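Two structures of digeranylgeranylglycerophospholipid reductase from Sulfolobus acidocaldarius compared at one contact. The protein reduces the double bonds of the geranylgeranyl chains of archaeal membrane lipid precursors, using one FAD per subunit, to give saturated archaeols. Structure 1 is PDB 4OPG (chain A, 2.07 Å), residues Asn72-Ile77 and Asp201-Phe206; structure 2 is PDB 3ATQ (chain B, 1.85 Å), residues Asn72-Ile77 and Asp201-Phe206. One frame, after least-squares fit of the local backbone (RMSD 0.11 Å); residues are numbered along the deposited sequences.

Structure 1 (4OPG); sequences NKINGI and DYLRIF. It carries 1 engineered substitution outside these segments. With GRG (geranylgeranyl diphosphate), chain C.
Ile77 crosses Leu203 and Ile205 at a slant where strand 70-80 runs parallel to strand 202-206 in the mixed sheet that walls the isoprenoid pocket. Its branch CG2 meets CD1 of Ile205 at 4.0 Å. The other branch, CG1, passes CB of Leu203 and carries CD1 outward, anti to CA (chi2 179°), beside geranylgeranyl diphosphate; CG1 of Ile77 is 3.8 Å from C5 of that ligand. Among the apolar side chains the closest pair is CD1 of Ile74 and CD2 of Leu203, at 3.6 Å, the two side chains crossing at about a right angle. Gly76 O accepts the amide of Leu203 (N to O 2.9 Å), and Asn75 N bonds to Asp201 O. On the reverse face the Tyr202 ring covers Gly76, its hydroxyl bonded to Asn91; this side, with Asp201, is partly exposed.

Structure 2 (3ATQ); sequences NKINGI and DYLRIF.
Ile77 crosses Leu203 and Ile205 at a slant. CG2 of Ile77 meets CD1 of Ile205 at 3.9 Å. The other branch, CG1, passes CB of Leu203 at 3.9 Å, and a chi2 of 87°, in the staggered well near +60°, turns CD1 off the line that would continue CA-CB-CG1. Among the apolar side chains the closest pair is CD1 of Ile74 and CD2 of Leu203, at 3.4 Å, the two side chains crossing at about a right angle. Gly76 O accepts the amide of Leu203 (N to O 2.9 Å), and Asn75 N bonds to Asp201 O. On the reverse face the Tyr202 ring covers Gly76, its hydroxyl bonded to Asn91; this side, with Asp201, is partly exposed.

Comparison
The end of one isoleucine is modelled differently: chi2 is 179° in Ile77(A) against 87° in Ile77(B), and the CD1 atoms stand 1.7 Å apart after superposition. Of this side chain only the place of CD1 of Ile77(A) is left. Branched side chains can be fitted either way round, so this is a difference between the models. The other branch keeps its touches, with CG2 of Ile77(A) 4.0 Å from CD1 of Ile205(A) and CG2 of Ile77(B) 3.9 Å from CD1 of Ile205(B). CG2 also lies against O of Leu203(A) and of Leu203(B). The side chains of Ile74(A), Leu203(A) and Ile205(A) and their counterparts keep their places within the error, as do Asp201(A) and Tyr202(A) and theirs. The compared CA atoms coincide as well, and the backbone bonds Leu203(A) N to Gly76(A) O and Leu203(B) N to Gly76(B) O are each 2.9 Å. The group bound at this place differs too. Structure 1 has geranylgeranyl diphosphate touching Ile74(A), Ile77(A) and Leu203(A), whereas structure 2 has tetradecane there, wholly or in part. The turned arm would probably give that side of the pocket a slightly different outline, with CD1 of Ile77(A) 4.0 Å from C5 of the diphosphate ligand.

Structure 1 (4OPG)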
loop_
_atom_site.group_PDB
_atom_site.type_symbol
_atom_site.label_atom_id
_atom_site.label_comp_id
_atom_site.label_asym_id
_atom_site.label_seq_id
_atom_site.Cartn_x
_atom_site.Cartn_y
_atom_site.Cartn_z
ATOM N N ASN A 72 -1.668 -16.528 12.254
ATOM C CA ASN A 72 -2.276 -16.025 13.479
ATOM C C ASN A 72 -3.481 -15.131 13.209
ATOM O O ASN A 72 -3.408 -14.203 12.405
ATOM C CB ASN A 72 -1.243 -15.258 14.307
ATOM C CG ASN A 72 -1.753 -14.898 15.688
ATOM O OD1 ASN A 72 -2.496 -15.661 16.304
ATOM N ND2 ASN A 72 -1.358 -13.728 16.181
ATOM N N LYS A 73 -4.587 -15.416 13.888
ATOM C CA LYS A 73 -5.790 -14.601 13.774
ATOM C C LYS A 73 -5.655 -13.325 14.600
ATOM O O LYS A 73 -5.176 -13.357 15.732
ATOM C CB LYS A 73 -7.022 -15.393 14.219
ATOM C CG LYS A 73 -8.307 -14.582 14.240
ATOM C CD LYS A 73 -8.668 -14.076 12.851
ATOM C CE LYS A 73 -9.827 -13.095 12.907
ATOM N NZ LYS A 73 -10.994 -13.663 13.638
ATOM N N ILE A 74 -6.077 -12.202 14.027
ATOM C CA ILE A 74 -5.979 -10.914 14.705
ATOM C C ILE A 74 -7.362 -10.380 15.063
ATOM O O ILE A 74 -8.273 -10.391 14.237
ATOM C CB ILE A 74 -5.233 -9.881 13.837
ATOM C CG1 ILE A 74 -3.837 -10.398 13.486
ATOM C CG2 ILE A 74 -5.147 -8.535 14.544
ATOM C CD1 ILE A 74 -3.020 -10.806 14.694
ATOM N N ASN A 75 -7.513 -9.917 16.300
ATOM C CA ASN A 75 -8.791 -9.393 16.766
ATOM C C ASN A 75 -8.733 -7.913 17.128
ATOM O O ASN A 75 -9.737 -7.331 17.536
ATOM C CB ASN A 75 -9.284 -10.198 17.971
ATOM C CG ASN A 75 -9.677 -11.613 17.602
ATOM O OD1 ASN A 75 -10.251 -11.853 16.539
ATOM N ND2 ASN A 75 -9.365 -12.561 18.478
ATOM N N GLY A 76 -7.563 -7.301 16.976
ATOM C CA GLY A 76 -7.428 -5.888 17.274
ATOM C C GLY A 76 -6.012 -5.351 17.278
ATOM O O GLY A 76 -5.051 -6.086 17.050
ATOM N N ILE A 77 -5.893 -4.052 17.539
ATOM C CA ILE A 77 -4.604 -3.372 17.563
ATOM C C ILE A 77 -4.452 -2.531 18.827
ATOM O O ILE A 77 -5.347 -1.764 19.183
ATOM C CB ILE A 77 -4.419 -2.457 16.331
ATOM C CG1 ILE A 77 -4.503 -3.267 15.037
ATOM C CG2 ILE A 77 -3.092 -1.713 16.405
ATOM C CD1 ILE A 77 -4.364 -2.428 13.788
ATOM N N ASP A 201 -3.270 -12.276 20.040
ATOM C CA ASP A 201 -4.257 -12.028 18.996
ATOM C C ASP A 201 -4.383 -10.533 18.720
ATOM O O ASP A 201 -5.230 -10.103 17.936
ATOM C CB ASP A 201 -5.616 -12.618 19.382
ATOM C CG ASP A 201 -6.138 -12.075 20.699
ATOM O OD1 ASP A 201 -5.317 -11.751 21.584
ATOM O OD2 ASP A 201 -7.372 -11.975 20.854
ATOM N N TYR A 202 -3.529 -9.744 19.366
ATOM C CA TYR A 202 -3.539 -8.296 19.197
ATOM C C TYR A 202 -2.219 -7.778 18.638
ATOM O O TYR A 202 -1.144 -8.135 19.121
ATOM C CB TYR A 202 -3.843 -7.603 20.528
ATOM C CG TYR A 202 -5.319 -7.471 20.829
ATOM C CD1 TYR A 202 -5.990 -6.276 20.600
ATOM C CD2 TYR A 202 -6.045 -8.542 21.336
ATOM C CE1 TYR A 202 -7.339 -6.149 20.868
ATOM C CE2 TYR A 202 -7.396 -8.425 21.607
ATOM C CZ TYR A 202 -8.037 -7.227 21.372
ATOM O OH TYR A 202 -9.381 -7.106 21.642
ATOM N N LEU A 203 -2.309 -6.934 17.616
ATOM C CA LEU A 203 -1.136 -6.270 17.067
ATOM C C LEU A 203 -0.733 -5.109 17.967
ATOM O O LEU A 203 -1.577 -4.511 18.634
ATOM C CB LEU A 203 -1.408 -5.772 15.646
ATOM C CG LEU A 203 -1.836 -6.816 14.613
ATOM C CD1 LEU A 203 -2.048 -6.166 13.254
ATOM C CD2 LEU A 203 -0.813 -7.935 14.519
ATOM N N ARG A 204 0.556 -4.793 17.991
ATOM C CA ARG A 204 1.044 -3.674 18.788
ATOM C C ARG A 204 1.723 -2.640 17.901
ATOM O O ARG A 204 2.608 -2.970 17.114
ATOM C CB ARG A 204 2.015 -4.160 19.867
ATOM C CG ARG A 204 1.459 -5.255 20.760
ATOM C CD ARG A 204 2.477 -5.681 21.803
ATOM N NE ARG A 204 2.099 -6.928 22.457
ATOM C CZ ARG A 204 2.863 -7.575 23.331
ATOM N NH1 ARG A 204 4.055 -7.093 23.657
ATOM N NH2 ARG A 204 2.437 -8.704 23.876
ATOM N N ILE A 205 1.295 -1.388 18.027
ATOM C CA ILE A 205 1.902 -0.294 17.279
ATOM C C ILE A 205 2.400 0.782 18.235
ATOM O O ILE A 205 1.648 1.281 19.073
ATOM C CB ILE A 205 0.914 0.319 16.268
ATOM C CG1 ILE A 205 0.597 -0.690 15.160
ATOM C CG2 ILE A 205 1.484 1.595 15.666
ATOM C CD1 ILE A 205 -0.267 -0.133 14.049
ATOM N N PHE A 206 3.678 1.127 18.114
ATOM C CA PHE A 206 4.298 2.100 19.003
ATOM C C PHE A 206 4.625 3.394 18.268
ATOM O O PHE A 206 5.430 3.403 17.336
ATOM C CB PHE A 206 5.572 1.522 19.624
ATOM C CG PHE A 206 5.374 0.191 20.293
ATOM C CD1 PHE A 206 4.989 0.118 21.621
ATOM C CD2 PHE A 206 5.583 -0.988 19.595
ATOM C CE1 PHE A 206 4.809 -1.106 22.239
ATOM C CE2 PHE A 206 5.405 -2.215 20.208
ATOM C CZ PHE A 206 5.017 -2.274 21.530
HETATM C C20 GRG C . 3.670 -2.314 9.327
HETATM C C19 GRG C . 4.169 -0.874 7.193
HETATM C C18 GRG C . 3.184 -1.594 8.088
HETATM C C17 GRG C . 1.871 -1.603 7.783
HETATM C C16 GRG C . 0.899 -2.320 8.693
HETATM C C14 GRG C . -1.538 -1.867 10.562
HETATM C C13 GRG C . -1.471 -2.606 9.243
HETATM C C15 GRG C . -0.509 -2.159 8.169
HETATM C C12 GRG C . -2.260 -3.671 9.011
HETATM C C11 GRG C . -3.234 -4.154 10.059
HETATM C C9 GRG C . -4.279 -5.002 9.371
HETATM C C8 GRG C . -5.041 -5.804 10.398
HETATM C C10 GRG C . -4.661 -7.243 10.678
HETATM C C7 GRG C . -6.054 -5.210 11.056
HETATM C C6 GRG C . -6.872 -5.944 12.099
HETATM C C5 GRG C . -7.313 -4.997 13.199
HETATM C C3 GRG C . -8.315 -3.972 12.705
HETATM C C4 GRG C . -8.549 -2.723 13.528
HETATM C C2 GRG C . -8.996 -4.164 11.554
HETATM C C1 GRG C . -9.989 -3.148 11.043
HETATM O O1 GRG C . -10.564 -3.646 9.860
HETATM P PA GRG C . -12.096 -4.004 9.927
HETATM O O1A GRG C . -12.779 -3.516 8.672
HETATM O O3A GRG C . -12.710 -3.257 11.177
HETATM O O2A GRG C . -12.254 -5.500 10.077
HETATM P PB GRG C . -14.152 -3.525 11.764
HETATM O O1B GRG C . -14.882 -2.209 11.882
HETATM O O2B GRG C . -14.912 -4.443 10.837
HETATM O O3B GRG C . -14.038 -4.157 13.131
#

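Structure 2 (3ATQ)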
loop_
_atom_site.group_PDB
_atom_site.type_symbol
_atom_site.label_atom_id
_atom_site.label_comp_id
_atom_site.label_asym_id
_atom_site.label_seq_id
_atom_site.Cartn_x
_atom_site.Cartn_y
_atom_site.Cartn_z
ATOM N N ASN B 72 -1.730 -16.502 12.218
ATOM C CA ASN B 72 -2.354 -16.086 13.475
ATOM C C ASN B 72 -3.570 -15.200 13.233
ATOM O O ASN B 72 -3.505 -14.261 12.434
ATOM C CB ASN B 72 -1.317 -15.345 14.311
ATOM C CG ASN B 72 -1.783 -15.051 15.712
ATOM O OD1 ASN B 72 -2.322 -15.917 16.411
ATOM N ND2 ASN B 72 -1.545 -13.832 16.153
ATOM N N LYS B 73 -4.682 -15.490 13.917
ATOM C CA LYS B 73 -5.864 -14.639 13.761
ATOM C C LYS B 73 -5.708 -13.381 14.619
ATOM O O LYS B 73 -5.255 -13.459 15.765
ATOM C CB LYS B 73 -7.169 -15.387 14.100
ATOM C CG LYS B 73 -8.452 -14.517 14.023
ATOM C CD LYS B 73 -8.777 -14.041 12.603
ATOM C CE LYS B 73 -9.857 -12.961 12.594
ATOM N NZ LYS B 73 -11.165 -13.498 13.101
ATOM N N ILE B 74 -6.067 -12.231 14.048
ATOM C CA ILE B 74 -5.949 -10.942 14.731
ATOM C C ILE B 74 -7.334 -10.394 15.069
ATOM O O ILE B 74 -8.225 -10.423 14.231
ATOM C CB ILE B 74 -5.176 -9.903 13.843
ATOM C CG1 ILE B 74 -3.741 -10.374 13.570
ATOM C CG2 ILE B 74 -5.157 -8.503 14.471
ATOM C CD1 ILE B 74 -2.899 -10.597 14.826
ATOM N N ASN B 75 -7.493 -9.915 16.304
ATOM C CA ASN B 75 -8.751 -9.383 16.820
ATOM C C ASN B 75 -8.708 -7.873 17.088
ATOM O O ASN B 75 -9.738 -7.258 17.387
ATOM C CB ASN B 75 -9.171 -10.162 18.086
ATOM C CG ASN B 75 -9.670 -11.559 17.763
ATOM O OD1 ASN B 75 -9.331 -12.532 18.440
ATOM N ND2 ASN B 75 -10.477 -11.666 16.718
ATOM N N GLY B 76 -7.520 -7.280 16.957
ATOM C CA GLY B 76 -7.364 -5.831 17.064
ATOM C C GLY B 76 -5.931 -5.353 17.212
ATOM O O GLY B 76 -4.974 -6.115 17.007
ATOM N N ILE B 77 -5.793 -4.085 17.592
ATOM C CA ILE B 77 -4.495 -3.419 17.676
ATOM C C ILE B 77 -4.424 -2.626 18.962
ATOM O O ILE B 77 -5.401 -1.977 19.361
ATOM C CB ILE B 77 -4.255 -2.425 16.487
ATOM C CG1 ILE B 77 -4.255 -3.147 15.140
ATOM C CG2 ILE B 77 -2.919 -1.705 16.628
ATOM C CD1 ILE B 77 -5.618 -3.317 14.505
ATOM N N ASP B 201 -3.320 -12.249 20.067
ATOM C CA ASP B 201 -4.257 -11.900 18.993
ATOM C C ASP B 201 -4.337 -10.392 18.718
ATOM O O ASP B 201 -5.159 -9.949 17.905
ATOM C CB ASP B 201 -5.657 -12.464 19.276
ATOM C CG ASP B 201 -6.232 -12.003 20.613
ATOM O OD1 ASP B 201 -5.461 -11.754 21.570
ATOM O OD2 ASP B 201 -7.479 -11.915 20.704
ATOM N N TYR B 202 -3.498 -9.604 19.395
ATOM C CA TYR B 202 -3.473 -8.155 19.167
ATOM C C TYR B 202 -2.140 -7.701 18.588
ATOM O O TYR B 202 -1.083 -8.048 19.126
ATOM C CB TYR B 202 -3.769 -7.371 20.451
ATOM C CG TYR B 202 -5.254 -7.355 20.764
ATOM C CD1 TYR B 202 -6.022 -6.218 20.510
ATOM C CD2 TYR B 202 -5.892 -8.495 21.246
ATOM C CE1 TYR B 202 -7.383 -6.208 20.758
ATOM C CE2 TYR B 202 -7.259 -8.495 21.499
ATOM C CZ TYR B 202 -7.992 -7.344 21.242
ATOM O OH TYR B 202 -9.340 -7.331 21.483
ATOM N N LEU B 203 -2.208 -6.914 17.513
ATOM C CA LEU B 203 -1.011 -6.264 16.972
ATOM C C LEU B 203 -0.688 -5.140 17.936
ATOM O O LEU B 203 -1.579 -4.647 18.633
ATOM C CB LEU B 203 -1.276 -5.665 15.571
ATOM C CG LEU B 203 -1.861 -6.573 14.483
ATOM C CD1 LEU B 203 -2.014 -5.818 13.177
ATOM C CD2 LEU B 203 -0.999 -7.839 14.272
ATOM N N ARG B 204 0.584 -4.763 17.993
ATOM C CA ARG B 204 1.022 -3.647 18.806
ATOM C C ARG B 204 1.691 -2.634 17.891
ATOM O O ARG B 204 2.582 -2.965 17.087
ATOM C CB ARG B 204 1.996 -4.099 19.900
ATOM C CG ARG B 204 1.462 -5.213 20.812
ATOM C CD ARG B 204 2.455 -5.545 21.896
ATOM N NE ARG B 204 2.156 -6.836 22.503
ATOM C CZ ARG B 204 2.974 -7.495 23.319
ATOM N NH1 ARG B 204 4.164 -6.992 23.637
ATOM N NH2 ARG B 204 2.600 -8.669 23.817
ATOM N N ILE B 205 1.240 -1.400 17.994
ATOM C CA ILE B 205 1.866 -0.313 17.263
ATOM C C ILE B 205 2.333 0.752 18.266
ATOM O O ILE B 205 1.546 1.207 19.096
ATOM C CB ILE B 205 0.907 0.259 16.194
ATOM C CG1 ILE B 205 0.680 -0.805 15.097
ATOM C CG2 ILE B 205 1.456 1.572 15.610
ATOM C CD1 ILE B 205 -0.313 -0.433 14.006
ATOM N N PHE B 206 3.614 1.128 18.176
ATOM C CA PHE B 206 4.204 2.131 19.062
ATOM C C PHE B 206 4.558 3.412 18.293
ATOM O O PHE B 206 5.371 3.415 17.350
ATOM C CB PHE B 206 5.453 1.578 19.740
ATOM C CG PHE B 206 5.280 0.204 20.314
ATOM C CD1 PHE B 206 4.894 0.029 21.647
ATOM C CD2 PHE B 206 5.534 -0.922 19.533
ATOM C CE1 PHE B 206 4.734 -1.254 22.182
ATOM C CE2 PHE B 206 5.397 -2.211 20.062
ATOM C CZ PHE B 206 4.992 -2.379 21.391
#